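Local coordinates for protein flavin reductase (Uncultured bacterium, PDB 5CHO) that binds flavin-adenine dinucleotide and, as the flavin reductase of a two-component tryptophan halogenase, probably supplies reduced flavin to its partner enzyme, at residues G142-F147 with D174-L179; W146-L151 with L167-R172. All blocks are in the same frame, centred on the assembly; numbering follows the deposited sequence.

Contact 1: residues G142-F147 with D174-L179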
ATOM      1  N   GLY A 142       3.342  21.155  -4.835  1.00 35.69           N
ATOM      2  CA  GLY A 142       2.662  21.144  -3.551  1.00 35.29           C
ATOM      3  C   GLY A 142       2.539  19.753  -2.960  1.00 31.66           C
ATOM      4  O   GLY A 142       2.017  19.591  -1.858  1.00 32.79           O
ATOM      5  N   ALA A 143       3.007  18.746  -3.693  1.00 32.49           N
ATOM      6  CA  ALA A 143       2.975  17.367  -3.211  1.00 32.65           C
ATOM      7  C   ALA A 143       3.933  17.171  -2.040  1.00 34.10           C
ATOM      8  O   ALA A 143       4.894  17.925  -1.880  1.00 34.80           O
ATOM      9  CB  ALA A 143       3.317  16.403  -4.338  1.00 35.42           C
ATOM     10  N   LEU A 144       3.661  16.156  -1.226  1.00 34.86           N
ATOM     11  CA  LEU A 144       4.540  15.783  -0.127  1.00 30.36           C
ATOM     12  C   LEU A 144       5.848  15.182  -0.635  1.00 36.66           C
ATOM     13  O   LEU A 144       6.879  15.291   0.025  1.00 35.75           O
ATOM     14  CB  LEU A 144       3.832  14.799   0.806  1.00 31.38           C
ATOM     15  CG  LEU A 144       2.546  15.333   1.448  1.00 32.13           C
ATOM     16  CD1 LEU A 144       1.965  14.305   2.413  1.00 26.54           C
ATOM     17  CD2 LEU A 144       2.771  16.676   2.130  1.00 30.98           C
ATOM     18  N   ALA A 145       5.799  14.544  -1.803  1.00 33.41           N
ATOM     19  CA  ALA A 145       6.983  13.903  -2.375  1.00 33.23           C
ATOM     20  C   ALA A 145       6.833  13.617  -3.872  1.00 37.51           C
ATOM     21  O   ALA A 145       5.718  13.483  -4.377  1.00 37.56           O
ATOM     22  CB  ALA A 145       7.284  12.609  -1.627  1.00 36.84           C
ATOM     23  N   TRP A 146       7.966  13.524  -4.565  1.00 36.66           N
ATOM     24  CA  TRP A 146       8.006  13.139  -5.975  1.00 30.65           C
ATOM     25  C   TRP A 146       8.861  11.897  -6.199  1.00 35.67           C
ATOM     26  O   TRP A 146       9.876  11.703  -5.531  1.00 36.57           O
ATOM     27  CB  TRP A 146       8.559  14.276  -6.845  1.00 36.51           C
ATOM     28  CG  TRP A 146       7.658  15.465  -7.028  1.00 42.48           C
ATOM     29  CD1 TRP A 146       6.314  15.533  -6.800  1.00 40.47           C
ATOM     30  CD2 TRP A 146       8.048  16.758  -7.505  1.00 44.16           C
ATOM     31  NE1 TRP A 146       5.846  16.792  -7.100  1.00 40.51           N
ATOM     32  CE2 TRP A 146       6.893  17.563  -7.533  1.00 42.70           C
ATOM     33  CE3 TRP A 146       9.265  17.314  -7.906  1.00 42.21           C
ATOM     34  CZ2 TRP A 146       6.921  18.893  -7.948  1.00 46.87           C
ATOM     35  CZ3 TRP A 146       9.291  18.629  -8.315  1.00 44.30           C
ATOM     36  CH2 TRP A 146       8.129  19.405  -8.334  1.00 45.03           C
ATOM     37  N   PHE A 147       8.434  11.052  -7.136  1.00 34.54           N
ATOM     38  CA  PHE A 147       9.244   9.932  -7.603  1.00 29.63           C
ATOM     39  C   PHE A 147       9.206   9.879  -9.124  1.00 34.82           C
ATOM     40  O   PHE A 147       8.168  10.149  -9.727  1.00 35.29           O
ATOM     41  CB  PHE A 147       8.753   8.583  -7.064  1.00 27.61           C
ATOM     42  CG  PHE A 147       8.680   8.495  -5.566  1.00 33.34           C
ATOM     43  CD1 PHE A 147       9.751   8.015  -4.823  1.00 35.89           C
ATOM     44  CD2 PHE A 147       7.530   8.890  -4.900  1.00 29.61           C
ATOM     45  CE1 PHE A 147       9.672   7.932  -3.442  1.00 29.79           C
ATOM     46  CE2 PHE A 147       7.444   8.803  -3.525  1.00 30.94           C
ATOM     47  CZ  PHE A 147       8.519   8.327  -2.794  1.00 33.68           C
ATOM     48  N   ASP A 174       8.409  19.796   1.677  1.00 44.60           N
ATOM     49  CA  ASP A 174       7.953  20.259   2.978  1.00 43.06           C
ATOM     50  C   ASP A 174       6.877  19.353   3.532  1.00 47.46           C
ATOM     51  O   ASP A 174       5.938  18.974   2.830  1.00 49.63           O
ATOM     52  CB  ASP A 174       7.404  21.683   2.885  1.00 44.59           C
ATOM     53  CG  ASP A 174       8.496  22.732   2.786  1.00 57.81           C
ATOM     54  OD1 ASP A 174       9.675  22.400   3.034  1.00 64.41           O
ATOM     55  OD2 ASP A 174       8.171  23.895   2.463  1.00 69.19           O
ATOM     56  N   ARG A 175       7.028  19.000   4.798  1.00 41.15           N
ATOM     57  CA  ARG A 175       6.012  18.230   5.476  1.00 47.62           C
ATOM     58  C   ARG A 175       4.850  19.136   5.821  1.00 47.45           C
ATOM     59  O   ARG A 175       5.031  20.194   6.423  1.00 52.42           O
ATOM     60  CB  ARG A 175       6.578  17.581   6.729  1.00 45.38           C
ATOM     61  CG  ARG A 175       7.570  16.494   6.427  1.00 51.09           C
ATOM     62  CD  ARG A 175       8.291  16.072   7.683  1.00 48.04           C
ATOM     63  NE  ARG A 175       7.367  15.659   8.734  1.00 48.54           N
ATOM     64  CZ  ARG A 175       7.739  15.352   9.971  1.00 47.00           C
ATOM     65  NH1 ARG A 175       9.016  15.420  10.316  1.00 53.64           N
ATOM     66  NH2 ARG A 175       6.832  14.985  10.865  1.00 46.02           N
ATOM     67  N   ARG A 176       3.659  18.712   5.425  1.00 42.58           N
ATOM     68  CA  ARG A 176       2.439  19.388   5.821  1.00 39.93           C
ATOM     69  C   ARG A 176       1.324  18.353   5.799  1.00 38.84           C
ATOM     70  O   ARG A 176       1.575  17.189   5.480  1.00 37.19           O
ATOM     71  CB  ARG A 176       2.142  20.575   4.908  1.00 43.15           C
ATOM     72  CG  ARG A 176       2.199  20.276   3.424  1.00 48.78           C
ATOM     73  CD  ARG A 176       2.694  21.474   2.627  1.00 53.09           C
ATOM     74  NE  ARG A 176       2.171  21.436   1.265  1.00 50.05           N
ATOM     75  CZ  ARG A 176       0.927  21.780   0.946  1.00 52.21           C
ATOM     76  NH1 ARG A 176       0.092  22.216   1.884  1.00 49.50           N
ATOM     77  NH2 ARG A 176       0.516  21.706  -0.313  1.00 49.96           N
ATOM     78  N   ASP A 177       0.106  18.771   6.135  1.00 37.20           N
ATOM     79  CA  ASP A 177      -1.016  17.846   6.257  1.00 37.59           C
ATOM     80  C   ASP A 177      -1.158  16.947   5.040  1.00 40.17           C
ATOM     81  O   ASP A 177      -1.067  17.404   3.902  1.00 35.85           O
ATOM     82  CB  ASP A 177      -2.305  18.626   6.502  1.00 42.62           C
ATOM     83  CG  ASP A 177      -2.336  19.267   7.873  1.00 46.46           C
ATOM     84  OD1 ASP A 177      -1.258  19.388   8.495  1.00 48.74           O
ATOM     85  OD2 ASP A 177      -3.435  19.632   8.334  1.00 50.46           O
ATOM     86  N   ALA A 178      -1.385  15.662   5.300  1.00 37.54           N
ATOM     87  CA  ALA A 178      -1.395  14.649   4.258  1.00 32.18           C
ATOM     88  C   ALA A 178      -2.806  14.229   3.884  1.00 31.89           C
ATOM     89  O   ALA A 178      -3.706  14.206   4.725  1.00 30.88           O
ATOM     90  CB  ALA A 178      -0.597  13.441   4.713  1.00 27.24           C
ATOM     91  N   LEU A 179      -2.985  13.882   2.615  1.00 26.87           N
ATOM     92  CA  LEU A 179      -4.261  13.373   2.142  1.00 26.01           C
ATOM     93  C   LEU A 179      -4.315  11.888   2.416  1.00 25.01           C
ATOM     94  O   LEU A 179      -3.421  11.138   2.022  1.00 27.80           O
ATOM     95  CB  LEU A 179      -4.458  13.655   0.654  1.00 28.01           C
ATOM     96  CG  LEU A 179      -5.845  13.313   0.106  1.00 33.74           C
ATOM     97  CD1 LEU A 179      -6.919  14.111   0.828  1.00 24.52           C
ATOM     98  CD2 LEU A 179      -5.913  13.568  -1.396  1.00 26.33           C
TER
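Chi1 sets CG of L144 anti to the carbonyl carbon and CG of R176, at 50°, between the backbone N and the carbonyl carbon. Beyond these atoms the two side chains cross obliquely, with L144 CD2 3.9 Å from R176 CG. The two methyls of L144 divide the opposing segment between them. CD1 packs on the methyl of A178, 3.5 Å from its CB, and CD2 rests against the backbone at the carbonyl O of R176, 3.6 Å away, with the carbonyl O of D174 farther off. L144 is buried and gives up more surface to 174-179 than any other residue of 142-147.

The contact ties the beginning of strand 145-157 to the link that leads from strand 160-172 into strand 178-182, within the split beta-barrel expected of the FMN-binding flavin reductase fold. No backbone hydrogen bond joins the two segments; L144 pairs through its backbone with V100 and H173 instead.

The polar part is carried by the bent side chain of R176. Its NH2 donates to the carbonyl O of G142 at 3.0 Å, a moderately bent bond with an angle of 142° at the hydrogen. The donor lies in the carbonyl plane on a lone pair, whereas the acceptor is tilted 25° out of the guanidinium plane. G142 has a positive phi, and a CB there would jam against the preceding carbonyl O and come close to R176 NH2. On the same guanidinium, NH1 forms a salt bridge with D104, a second anchor that would help fix its rotation.

Contact 2: residues W146-L151 with L167-R172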
ATOM      1  N   TRP A 146       7.966  13.524  -4.565  1.00 36.66           N
ATOM      2  CA  TRP A 146       8.006  13.139  -5.975  1.00 30.65           C
ATOM      3  C   TRP A 146       8.861  11.897  -6.199  1.00 35.67           C
ATOM      4  O   TRP A 146       9.876  11.703  -5.531  1.00 36.57           O
ATOM      5  CB  TRP A 146       8.559  14.276  -6.845  1.00 36.51           C
ATOM      6  CG  TRP A 146       7.658  15.465  -7.028  1.00 42.48           C
ATOM      7  CD1 TRP A 146       6.314  15.533  -6.800  1.00 40.47           C
ATOM      8  CD2 TRP A 146       8.048  16.758  -7.505  1.00 44.16           C
ATOM      9  NE1 TRP A 146       5.846  16.792  -7.100  1.00 40.51           N
ATOM     10  CE2 TRP A 146       6.893  17.563  -7.533  1.00 42.70           C
ATOM     11  CE3 TRP A 146       9.265  17.314  -7.906  1.00 42.21           C
ATOM     12  CZ2 TRP A 146       6.921  18.893  -7.948  1.00 46.87           C
ATOM     13  CZ3 TRP A 146       9.291  18.629  -8.315  1.00 44.30           C
ATOM     14  CH2 TRP A 146       8.129  19.405  -8.334  1.00 45.03           C
ATOM     15  N   PHE A 147       8.434  11.052  -7.136  1.00 34.54           N
ATOM     16  CA  PHE A 147       9.244   9.932  -7.603  1.00 29.63           C
ATOM     17  C   PHE A 147       9.206   9.879  -9.124  1.00 34.82           C
ATOM     18  O   PHE A 147       8.168  10.149  -9.727  1.00 35.29           O
ATOM     19  CB  PHE A 147       8.753   8.583  -7.064  1.00 27.61           C
ATOM     20  CG  PHE A 147       8.680   8.495  -5.566  1.00 33.34           C
ATOM     21  CD1 PHE A 147       9.751   8.015  -4.823  1.00 35.89           C
ATOM     22  CD2 PHE A 147       7.530   8.890  -4.900  1.00 29.61           C
ATOM     23  CE1 PHE A 147       9.672   7.932  -3.442  1.00 29.79           C
ATOM     24  CE2 PHE A 147       7.444   8.803  -3.525  1.00 30.94           C
ATOM     25  CZ  PHE A 147       8.519   8.327  -2.794  1.00 33.68           C
ATOM     26  N   GLU A 148      10.334   9.537  -9.737  1.00 34.06           N
ATOM     27  CA  GLU A 148      10.349   9.121 -11.138  1.00 37.38           C
ATOM     28  C   GLU A 148      10.822   7.683 -11.196  1.00 36.51           C
ATOM     29  O   GLU A 148      11.741   7.295 -10.475  1.00 37.66           O
ATOM     30  CB  GLU A 148      11.253  10.005 -12.000  1.00 37.00           C
ATOM     31  CG  GLU A 148      10.819  11.450 -12.105  1.00 40.12           C
ATOM     32  CD  GLU A 148      11.727  12.249 -13.020  1.00 46.33           C
ATOM     33  OE1 GLU A 148      11.453  12.292 -14.238  1.00 46.97           O
ATOM     34  OE2 GLU A 148      12.722  12.822 -12.527  1.00 48.22           O
ATOM     35  N   CYS A 149      10.196   6.900 -12.066  1.00 32.61           N
ATOM     36  CA  CYS A 149      10.456   5.472 -12.118  1.00 31.74           C
ATOM     37  C   CYS A 149      10.565   4.967 -13.542  1.00 36.90           C
ATOM     38  O   CYS A 149       9.935   5.502 -14.453  1.00 36.19           O
ATOM     39  CB  CYS A 149       9.340   4.712 -11.399  1.00 33.16           C
ATOM     40  SG  CYS A 149       8.926   5.349  -9.759  1.00 46.39           S
ATOM     41  N   ALA A 150      11.377   3.933 -13.718  1.00 37.28           N
ATOM     42  CA  ALA A 150      11.408   3.172 -14.953  1.00 36.14           C
ATOM     43  C   ALA A 150      10.712   1.849 -14.704  1.00 34.66           C
ATOM     44  O   ALA A 150      10.938   1.219 -13.673  1.00 37.26           O
ATOM     45  CB  ALA A 150      12.825   2.952 -15.415  1.00 37.65           C
ATOM     46  N   LEU A 151       9.877   1.423 -15.642  1.00 36.91           N
ATOM     47  CA  LEU A 151       9.146   0.183 -15.469  1.00 34.97           C
ATOM     48  C   LEU A 151      10.114  -0.998 -15.480  1.00 41.30           C
ATOM     49  O   LEU A 151      10.827  -1.236 -16.454  1.00 43.71           O
ATOM     50  CB  LEU A 151       8.076   0.040 -16.553  1.00 32.56           C
ATOM     51  CG  LEU A 151       7.240  -1.242 -16.524  1.00 33.22           C
ATOM     52  CD1 LEU A 151       6.558  -1.411 -15.176  1.00 32.38           C
ATOM     53  CD2 LEU A 151       6.211  -1.224 -17.645  1.00 30.06           C
ATOM     54  N   LEU A 167      13.388   3.223  -9.128  1.00 38.07           N
ATOM     55  CA  LEU A 167      13.481   4.665  -8.965  1.00 40.77           C
ATOM     56  C   LEU A 167      14.653   5.244  -9.751  1.00 43.30           C
ATOM     57  O   LEU A 167      15.758   4.702  -9.717  1.00 47.99           O
ATOM     58  CB  LEU A 167      13.614   5.016  -7.478  1.00 37.97           C
ATOM     59  CG  LEU A 167      12.405   4.631  -6.615  1.00 42.07           C
ATOM     60  CD1 LEU A 167      12.566   5.061  -5.163  1.00 36.13           C
ATOM     61  CD2 LEU A 167      11.132   5.206  -7.201  1.00 43.26           C
ATOM     62  N   LEU A 168      14.401   6.349 -10.451  1.00 45.08           N
ATOM     63  CA  LEU A 168      15.457   7.113 -11.110  1.00 44.60           C
ATOM     64  C   LEU A 168      15.719   8.352 -10.280  1.00 48.13           C
ATOM     65  O   LEU A 168      16.855   8.815 -10.177  1.00 55.32           O
ATOM     66  CB  LEU A 168      15.072   7.504 -12.536  1.00 39.09           C
ATOM     67  CG  LEU A 168      14.356   6.459 -13.386  1.00 41.14           C
ATOM     68  CD1 LEU A 168      13.948   7.093 -14.716  1.00 45.66           C
ATOM     69  CD2 LEU A 168      15.253   5.260 -13.593  1.00 39.51           C
ATOM     70  N   THR A 169      14.653   8.884  -9.693  1.00 42.91           N
ATOM     71  CA  THR A 169      14.757   9.997  -8.765  1.00 42.08           C
ATOM     72  C   THR A 169      13.706   9.876  -7.680  1.00 40.85           C
ATOM     73  O   THR A 169      12.683   9.209  -7.843  1.00 39.64           O
ATOM     74  CB  THR A 169      14.578  11.369  -9.451  1.00 42.78           C
ATOM     75  OG1 THR A 169      13.266  11.462 -10.020  1.00 46.38           O
ATOM     76  CG2 THR A 169      15.621  11.584 -10.534  1.00 45.24           C
ATOM     77  N   ALA A 170      13.977  10.541  -6.571  1.00 38.51           N
ATOM     78  CA  ALA A 170      13.062  10.588  -5.450  1.00 38.42           C
ATOM     79  C   ALA A 170      13.425  11.825  -4.658  1.00 43.96           C
ATOM     80  O   ALA A 170      14.601  12.169  -4.530  1.00 50.15           O
ATOM     81  CB  ALA A 170      13.156   9.334  -4.603  1.00 37.02           C
ATOM     82  N   GLU A 171      12.412  12.486  -4.119  1.00 47.63           N
ATOM     83  CA  GLU A 171      12.605  13.780  -3.495  1.00 47.12           C
ATOM     84  C   GLU A 171      11.457  14.058  -2.554  1.00 46.53           C
ATOM     85  O   GLU A 171      10.293  13.927  -2.929  1.00 44.63           O
ATOM     86  CB  GLU A 171      12.686  14.882  -4.552  1.00 42.86           C
ATOM     87  CG  GLU A 171      12.954  16.267  -3.987  1.00 51.23           C
ATOM     88  CD  GLU A 171      12.915  17.341  -5.056  1.00 60.90           C
ATOM     89  OE1 GLU A 171      12.745  16.995  -6.244  1.00 58.56           O
ATOM     90  OE2 GLU A 171      13.048  18.532  -4.708  1.00 63.37           O
ATOM     91  N   ARG A 172      11.790  14.430  -1.326  1.00 42.63           N
ATOM     92  CA  ARG A 172      10.775  14.777  -0.349  1.00 38.34           C
ATOM     93  C   ARG A 172      10.684  16.283  -0.181  1.00 44.80           C
ATOM     94  O   ARG A 172      11.703  16.968  -0.107  1.00 52.98           O
ATOM     95  CB  ARG A 172      11.065  14.147   0.999  1.00 36.40           C
ATOM     96  CG  ARG A 172       9.902  14.315   1.933  1.00 40.12           C
ATOM     97  CD  ARG A 172      10.110  13.580   3.215  1.00 40.62           C
ATOM     98  NE  ARG A 172       8.876  13.540   3.987  1.00 39.77           N
ATOM     99  CZ  ARG A 172       8.793  13.082   5.228  1.00 38.83           C
ATOM    100  NH1 ARG A 172       9.879  12.650   5.855  1.00 35.85           N
ATOM    101  NH2 ARG A 172       7.621  13.080   5.849  1.00 35.84           N
TER
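W146 and E171 form one hydrogen-bonded antiparallel pair, E148 and T169 the next. W146 N gives a straight bond of 2.9 Å to E171 O, and E171 N answers to W146 O with a more bent one (140°). E148 N donates to T169 O from above the carbonyl plane, while E148 O takes two donors: L168 N at 2.8 Å and, weakly, T169 N at 3.4 Å.

Among the side chains, T169 OG1 donates to E148 OE2 over 2.9 Å, meeting that oxygen on its anti side; a chi1 of 62° sets OG1 between the backbone N and carbonyl carbon. OE1 accepts from T135 OG1. An alanine at E148 would probably leave the hydroxyls of T169 and T135 without their carboxylate partner and open a gap beside T169, where CG and the carboxylate had lain. The W146 and E171 side chains lie side by side, pointing the same way, E171 OE1 3.9 Å from W146 CE3 and the ring and carboxylate planes 88° apart.

On the face of F147, C149, L167 and A170, F147 CD1 approaches A170 CB at 3.7 Å and L167 CD2 touches C149 SG at 3.4 Å. Separately, A150 CB meets L168 CD2 at 3.8 Å.

L168 and T169 together stand across from E148, shifting the register by one before C149 pairs with L167: a classic beta bulge in the antiparallel hairpin of strands 145-157 and 160-172.

Contacts 1 and 2 share W146 and F147, and their centres are 14 Å apart. Strand 145-157 enters both: contact 1 involves the approach to its start, contact 2 its pairing with strand 160-172, whose chain then runs on through H173 into 174-179. Direct touches join the contacts as well, A145 CB lying 3.5 Å from E171 O and L144 O 3.7 Å from R172 CG. Both reach the second subunit, where S183 packs on R175 and accepts a hydrogen bond from R172, so both contacts border that subunit. The flavin lies apart from contact 1: the side chain of A178 is about 13 Å from the bound FAD.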